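Local coordinates for hypothetical protein EF2904 (PDB 2AZ4) that is of unknown function but binds two zinc ions in a metallo-beta-lactamase fold and may act as an RNA-binding exonuclease, at residues 275-280 / 322-327; 255-260 / 328-333. All coordinates share one frame; numbering follows the deposited sequence.

Contact 1 (275-280 / 322-327); sequences SPRTVV and LKDKTD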
loop_
_atom_site.group_PDB
_atom_site.type_symbol
_atom_site.label_atom_id
_atom_site.label_comp_id
_atom_site.label_asym_id
_atom_site.label_seq_id
_atom_site.Cartn_x
_atom_site.Cartn_y
_atom_site.Cartn_z
ATOM N N SER A 275 -11.820 -21.502 -2.460
ATOM C CA SER A 275 -10.931 -22.626 -2.183
ATOM C C SER A 275 -11.696 -23.939 -1.948
ATOM O O SER A 275 -12.541 -24.000 -1.040
ATOM C CB SER A 275 -10.045 -22.294 -0.970
ATOM O OG SER A 275 -9.191 -23.378 -0.671
ATOM N N PRO A 276 -11.430 -24.986 -2.775
ATOM C CA PRO A 276 -12.097 -26.274 -2.532
ATOM C C PRO A 276 -11.790 -26.825 -1.139
ATOM O O PRO A 276 -12.700 -27.364 -0.490
ATOM C CB PRO A 276 -11.499 -27.196 -3.603
ATOM C CG PRO A 276 -10.993 -26.279 -4.668
ATOM C CD PRO A 276 -10.532 -25.054 -3.944
ATOM N N ARG A 277 -10.538 -26.681 -0.686
ATOM C CA ARG A 277 -10.153 -27.102 0.677
ATOM C C ARG A 277 -10.500 -26.015 1.673
ATOM O O ARG A 277 -10.406 -24.828 1.350
ATOM C CB ARG A 277 -8.643 -27.352 0.789
ATOM C CG ARG A 277 -8.111 -28.538 0.030
ATOM C CD ARG A 277 -6.634 -28.638 0.275
ATOM N NE ARG A 277 -5.989 -29.646 -0.554
ATOM C CZ ARG A 277 -4.861 -30.273 -0.226
ATOM N NH1 ARG A 277 -4.225 -29.988 0.914
ATOM N NH2 ARG A 277 -4.360 -31.182 -1.042
ATOM N N THR A 278 -10.869 -26.424 2.889
ATOM C CA THR A 278 -11.044 -25.511 4.007
ATOM C C THR A 278 -9.786 -24.689 4.227
ATOM O O THR A 278 -8.712 -25.237 4.413
ATOM C CB THR A 278 -11.323 -26.271 5.317
ATOM O OG1 THR A 278 -12.497 -27.075 5.169
ATOM C CG2 THR A 278 -11.501 -25.301 6.476
ATOM N N VAL A 279 -9.938 -23.375 4.240
ATOM C CA VAL A 279 -8.825 -22.462 4.466
ATOM C C VAL A 279 -8.591 -22.242 5.950
ATOM O O VAL A 279 -9.553 -22.095 6.705
ATOM C CB VAL A 279 -9.087 -21.097 3.786
ATOM C CG1 VAL A 279 -7.929 -20.137 4.018
ATOM C CG2 VAL A 279 -9.304 -21.305 2.284
ATOM N N VAL A 280 -7.308 -22.206 6.344
ATOM C CA VAL A 280 -6.904 -21.892 7.721
ATOM C C VAL A 280 -5.851 -20.784 7.672
ATOM O O VAL A 280 -4.814 -20.926 7.026
ATOM C CB VAL A 280 -6.355 -23.150 8.474
ATOM C CG1 VAL A 280 -6.155 -22.860 9.949
ATOM C CG2 VAL A 280 -7.304 -24.319 8.319
ATOM N N LEU A 322 0.299 -29.377 10.288
ATOM C CA LEU A 322 1.533 -29.944 9.777
ATOM C C LEU A 322 1.335 -31.349 9.211
ATOM O O LEU A 322 2.034 -31.737 8.288
ATOM C CB LEU A 322 2.622 -29.941 10.852
ATOM C CG LEU A 322 3.216 -28.603 11.270
ATOM C CD1 LEU A 322 4.264 -28.869 12.333
ATOM C CD2 LEU A 322 3.831 -27.862 10.047
ATOM N N LYS A 323 0.356 -32.081 9.740
ATOM C CA LYS A 323 0.084 -33.465 9.303
ATOM C C LYS A 323 -0.825 -33.548 8.076
ATOM O O LYS A 323 -0.945 -34.607 7.468
ATOM C CB LYS A 323 -0.541 -34.274 10.451
ATOM C CG LYS A 323 0.370 -34.443 11.676
ATOM C CD LYS A 323 -0.374 -35.170 12.792
ATOM C CE LYS A 323 0.267 -34.959 14.166
ATOM N NZ LYS A 323 -0.726 -35.241 15.277
ATOM N N ASP A 324 -1.461 -32.435 7.703
ATOM C CA ASP A 324 -2.501 -32.489 6.683
ATOM C C ASP A 324 -1.987 -32.689 5.246
ATOM O O ASP A 324 -0.966 -32.135 4.858
ATOM C CB ASP A 324 -3.420 -31.267 6.748
ATOM C CG ASP A 324 -4.437 -31.266 5.618
ATOM O OD1 ASP A 324 -5.334 -32.136 5.626
ATOM O OD2 ASP A 324 -4.305 -30.434 4.694
ATOM N N LYS A 325 -2.730 -33.473 4.470
ATOM C CA LYS A 325 -2.446 -33.693 3.059
ATOM C C LYS A 325 -3.684 -33.558 2.187
ATOM O O LYS A 325 -3.590 -33.595 0.959
ATOM C CB LYS A 325 -1.828 -35.080 2.851
ATOM C CG LYS A 325 -0.438 -35.225 3.444
ATOM C CD LYS A 325 0.261 -36.495 2.954
ATOM C CE LYS A 325 0.818 -36.336 1.547
ATOM N NZ LYS A 325 1.734 -37.463 1.188
ATOM N N THR A 326 -4.847 -33.387 2.797
ATOM C CA THR A 326 -6.084 -33.433 2.013
ATOM C C THR A 326 -7.113 -32.352 2.316
ATOM O O THR A 326 -7.871 -31.968 1.423
ATOM C CB THR A 326 -6.802 -34.797 2.166
ATOM O OG1 THR A 326 -7.120 -35.013 3.548
ATOM C CG2 THR A 326 -5.918 -35.932 1.651
ATOM N N ASP A 327 -7.146 -31.879 3.560
ATOM C CA ASP A 327 -8.290 -31.112 4.068
ATOM C C ASP A 327 -8.099 -29.614 4.057
ATOM O O ASP A 327 -9.074 -28.873 3.897
ATOM C CB ASP A 327 -8.654 -31.525 5.495
ATOM C CG ASP A 327 -9.290 -32.913 5.574
ATOM O OD1 ASP A 327 -9.246 -33.695 4.606
ATOM O OD2 ASP A 327 -9.820 -33.233 6.640
#

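Contact 2 (255-260 / 328-333); sequences QITFNG and YLWQVV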
loop_
_atom_site.group_PDB
_atom_site.type_symbol
_atom_site.label_atom_id
_atom_site.label_comp_id
_atom_site.label_asym_id
_atom_site.label_seq_id
_atom_site.Cartn_x
_atom_site.Cartn_y
_atom_site.Cartn_z
ATOM N N GLN A 255 0.218 -31.814 0.931
ATOM C CA GLN A 255 0.181 -30.604 1.726
ATOM C C GLN A 255 0.239 -29.411 0.786
ATOM O O GLN A 255 1.081 -29.364 -0.116
ATOM C CB GLN A 255 1.332 -30.560 2.727
ATOM C CG GLN A 255 1.345 -29.292 3.570
ATOM C CD GLN A 255 2.340 -29.395 4.721
ATOM O OE1 GLN A 255 3.528 -29.335 4.506
ATOM N NE2 GLN A 255 1.842 -29.531 5.939
ATOM N N ILE A 256 -0.693 -28.479 0.965
ATOM C CA ILE A 256 -0.648 -27.202 0.224
ATOM C C ILE A 256 -0.755 -26.025 1.186
ATOM O O ILE A 256 -1.671 -25.970 1.998
ATOM C CB ILE A 256 -1.778 -27.072 -0.813
ATOM C CG1 ILE A 256 -1.858 -28.338 -1.690
ATOM C CG2 ILE A 256 -1.547 -25.796 -1.674
ATOM C CD1 ILE A 256 -3.042 -28.341 -2.650
ATOM N N THR A 257 0.169 -25.081 1.053
ATOM C CA THR A 257 0.205 -23.901 1.906
ATOM C C THR A 257 0.423 -22.675 1.038
ATOM O O THR A 257 0.795 -22.797 -0.130
ATOM C CB THR A 257 1.321 -24.005 2.983
ATOM O OG1 THR A 257 2.582 -24.158 2.342
ATOM C CG2 THR A 257 1.090 -25.209 3.887
ATOM N N PHE A 258 0.204 -21.496 1.599
ATOM C CA PHE A 258 0.364 -20.282 0.832
ATOM C C PHE A 258 0.677 -19.139 1.776
ATOM O O PHE A 258 0.622 -19.301 2.995
ATOM C CB PHE A 258 -0.924 -19.987 0.039
ATOM C CG PHE A 258 -2.030 -19.390 0.875
ATOM C CD1 PHE A 258 -2.344 -18.046 0.762
ATOM C CD2 PHE A 258 -2.731 -20.169 1.796
ATOM C CE1 PHE A 258 -3.356 -17.484 1.546
ATOM C CE2 PHE A 258 -3.747 -19.614 2.591
ATOM C CZ PHE A 258 -4.058 -18.281 2.457
ATOM N N ASN A 259 0.979 -17.980 1.209
ATOM C CA ASN A 259 1.009 -16.744 1.983
ATOM C C ASN A 259 0.738 -15.573 1.064
ATOM O O ASN A 259 0.932 -15.675 -0.153
ATOM C CB ASN A 259 2.317 -16.591 2.756
ATOM C CG ASN A 259 2.232 -15.533 3.891
ATOM O OD1 ASN A 259 1.157 -15.115 4.307
ATOM N ND2 ASN A 259 3.374 -15.116 4.373
ATOM N N GLY A 260 0.257 -14.473 1.639
ATOM C CA GLY A 260 -0.012 -13.281 0.866
ATOM C C GLY A 260 0.371 -12.098 1.727
ATOM O O GLY A 260 0.881 -12.263 2.838
ATOM N N TYR A 328 -6.864 -29.155 4.254
ATOM C CA TYR A 328 -6.654 -27.721 4.389
ATOM C C TYR A 328 -5.755 -27.094 3.338
ATOM O O TYR A 328 -4.795 -27.713 2.867
ATOM C CB TYR A 328 -6.088 -27.387 5.774
ATOM C CG TYR A 328 -6.936 -27.933 6.884
ATOM C CD1 TYR A 328 -8.194 -27.387 7.154
ATOM C CD2 TYR A 328 -6.481 -28.992 7.669
ATOM C CE1 TYR A 328 -8.997 -27.897 8.171
ATOM C CE2 TYR A 328 -7.266 -29.514 8.696
ATOM C CZ TYR A 328 -8.509 -28.957 8.940
ATOM O OH TYR A 328 -9.275 -29.447 9.947
ATOM N N LEU A 329 -6.066 -25.833 3.022
ATOM C CA LEU A 329 -5.112 -24.937 2.432
ATOM C C LEU A 329 -4.813 -23.973 3.571
ATOM O O LEU A 329 -5.711 -23.286 4.039
ATOM C CB LEU A 329 -5.723 -24.197 1.234
ATOM C CG LEU A 329 -4.894 -23.001 0.737
ATOM C CD1 LEU A 329 -3.645 -23.441 -0.059
ATOM C CD2 LEU A 329 -5.718 -21.997 -0.057
ATOM N N TRP A 330 -3.571 -23.935 4.045
ATOM C CA TRP A 330 -3.253 -23.057 5.177
ATOM C C TRP A 330 -2.132 -22.052 4.959
ATOM O O TRP A 330 -1.248 -22.250 4.143
ATOM C CB TRP A 330 -3.040 -23.840 6.470
ATOM C CG TRP A 330 -1.901 -24.880 6.496
ATOM C CD1 TRP A 330 -1.954 -26.162 6.019
ATOM C CD2 TRP A 330 -0.606 -24.733 7.110
ATOM N NE1 TRP A 330 -0.757 -26.819 6.272
ATOM C CE2 TRP A 330 0.089 -25.960 6.932
ATOM C CE3 TRP A 330 0.047 -23.675 7.767
ATOM C CZ2 TRP A 330 1.404 -26.163 7.404
ATOM C CZ3 TRP A 330 1.382 -23.872 8.231
ATOM C CH2 TRP A 330 2.027 -25.113 8.058
ATOM N N GLN A 331 -2.195 -20.952 5.695
ATOM C CA GLN A 331 -1.261 -19.858 5.500
ATOM C C GLN A 331 -0.002 -20.142 6.317
ATOM O O GLN A 331 -0.042 -20.144 7.556
ATOM C CB GLN A 331 -1.911 -18.539 5.935
ATOM C CG GLN A 331 -0.975 -17.309 5.956
ATOM C CD GLN A 331 -1.625 -16.066 6.561
ATOM O OE1 GLN A 331 -2.617 -16.172 7.266
ATOM N NE2 GLN A 331 -1.044 -14.871 6.299
ATOM N N VAL A 332 1.123 -20.368 5.650
ATOM C CA VAL A 332 2.391 -20.576 6.390
ATOM C C VAL A 332 3.175 -19.265 6.406
ATOM O O VAL A 332 3.334 -18.622 5.363
ATOM C CB VAL A 332 3.235 -21.743 5.804
ATOM C CG1 VAL A 332 3.518 -21.521 4.313
ATOM C CG2 VAL A 332 4.543 -21.948 6.585
ATOM N N VAL A 333 3.640 -18.862 7.592
ATOM C CA VAL A 333 4.310 -17.565 7.773
ATOM C C VAL A 333 5.756 -17.650 8.310
ATOM O O VAL A 333 6.509 -16.667 8.272
ATOM C CB VAL A 333 3.470 -16.623 8.675
ATOM C CG1 VAL A 333 2.110 -16.348 8.031
ATOM C CG2 VAL A 333 3.298 -17.215 10.106
HETATM O O HOH W 1 -2.413 -28.956 3.483
HETATM O O HOH W 2 5.486 -16.949 3.384
#

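Contact 1 (275-280 / 322-327)
Arg277 carries this contact with almost its whole side chain. Its CG stands anti to the carbonyl carbon (chi1 -68°), and the chain then runs extended from CG to NE. This lays the arginine along the backbone of 325-327. Arg277 CB sits 3.5 Å from Asp327 O, and CG and CD pass beside Thr326 O. The same Thr326 O lies over one face of the Arg277 guanidinium, toward its rim, 3.6 Å above the plane. Arg277 NH2 is hydrogen-bonded to Arg254 O and lies 3.2 Å from Lys325 O. The segment 275-280 leads from the end of helix 265-274 into strand 278-282 of a six-stranded parallel sheet. The segment 322-327 leads from helix 318-323 into the neighbouring strand 328-331, so two helix-to-strand connections meet here. Asp324 shapes the second one. Its CG is anti to the backbone N (chi1 175°), with the carboxylate turned so that OD1 faces the backbone N-H groups of residues that follow. Asp324 OD1 accepts from Asp327 N at 2.8 Å, on its syn lone pair, and from Thr326 N, which lies above the carboxylate plane. These two bonds make an Asx turn within an Asx motif. The other oxygen, Asp324 OD2, takes the backbone N of Tyr328 and forms a long salt bridge of 3.8 Å with Arg277 NH1. The guanidinium and carboxylate planes stand 84° apart, and NH1 is also bonded to Tyr328 O.

Contact 2 (255-260 / 328-333)
Thr257 OG1 takes the crowded position between backbone N and carbonyl carbon. This leaves CG2 anti to the carbonyl carbon, beside the backbone N, and over the indole of Trp330. Trp330 CG is in the crowded position too (chi1 60°), so the two side chains lie side by side and point the same way. Thr257 CG2 sits 3.5 Å from the centroid of the Trp330 five-membered ring, a CH-pi contact over one face. At the indole edge, in its plane, comes Gln255 NE2, the amide turned 77° from the ring; Gln255 OE1 accepts from Gln340 N. Val332 CG1 packs against Thr257 OG1 at 3.4 Å. Phe258 CG also takes the crowded position, on the other side of the sheet. Its CD2 meets Leu329 CG, and Leu329 CD1 reaches Ile256 CG2 at 3.5 Å. Further on, the extended Gln331 gives its NE2 to Asn259 OD1 in a straight bond of 3.0 Å (165°), in the plane of the Asn259 carbonyl. Gln331 OE1 is held by Glu282 N, so both ends of this amide are bonded and its rotation is fixed. Between the backbones, Phe258 N binds Trp330 O at 3.0 Å. Val332 N binds Phe258 O at 2.9 Å, nearly along the C=O axis. Trp330 N to Ile256 O is weak. A water accepts from Ile256 N and lies 2.8 Å from Tyr328 O. Helix 318-323 packs on the Trp330 side chain. Thr257 pairs with Trp330 and Phe258 with Gln331, as adjacent inner strands of a six-stranded parallel alpha/beta sheet, away from the zinc site.

From the N terminus, the chain passes most of the zinc ligands, from His92 on to Asp189, before it reaches strand 256-260. Helix 265-274 follows, and 275-280 then begins strand 278-282. The chain goes on through helix 283-293, strand 298-300 and helix 318-323. At 322-327 it comes back to 275-280, and contact 1 closes its loop. The next residues form strand 328-331, which pairs with 256-260 and closes the larger loop of contact 2. Contact 1 is therefore nested inside contact 2. Strand 328-331 lies between strands 278-282 and 256-260. Val280 probably bonds to it through its N to Leu329 O and its O to Gln331 N. After both loops close, the chain returns to the zinc site with His404.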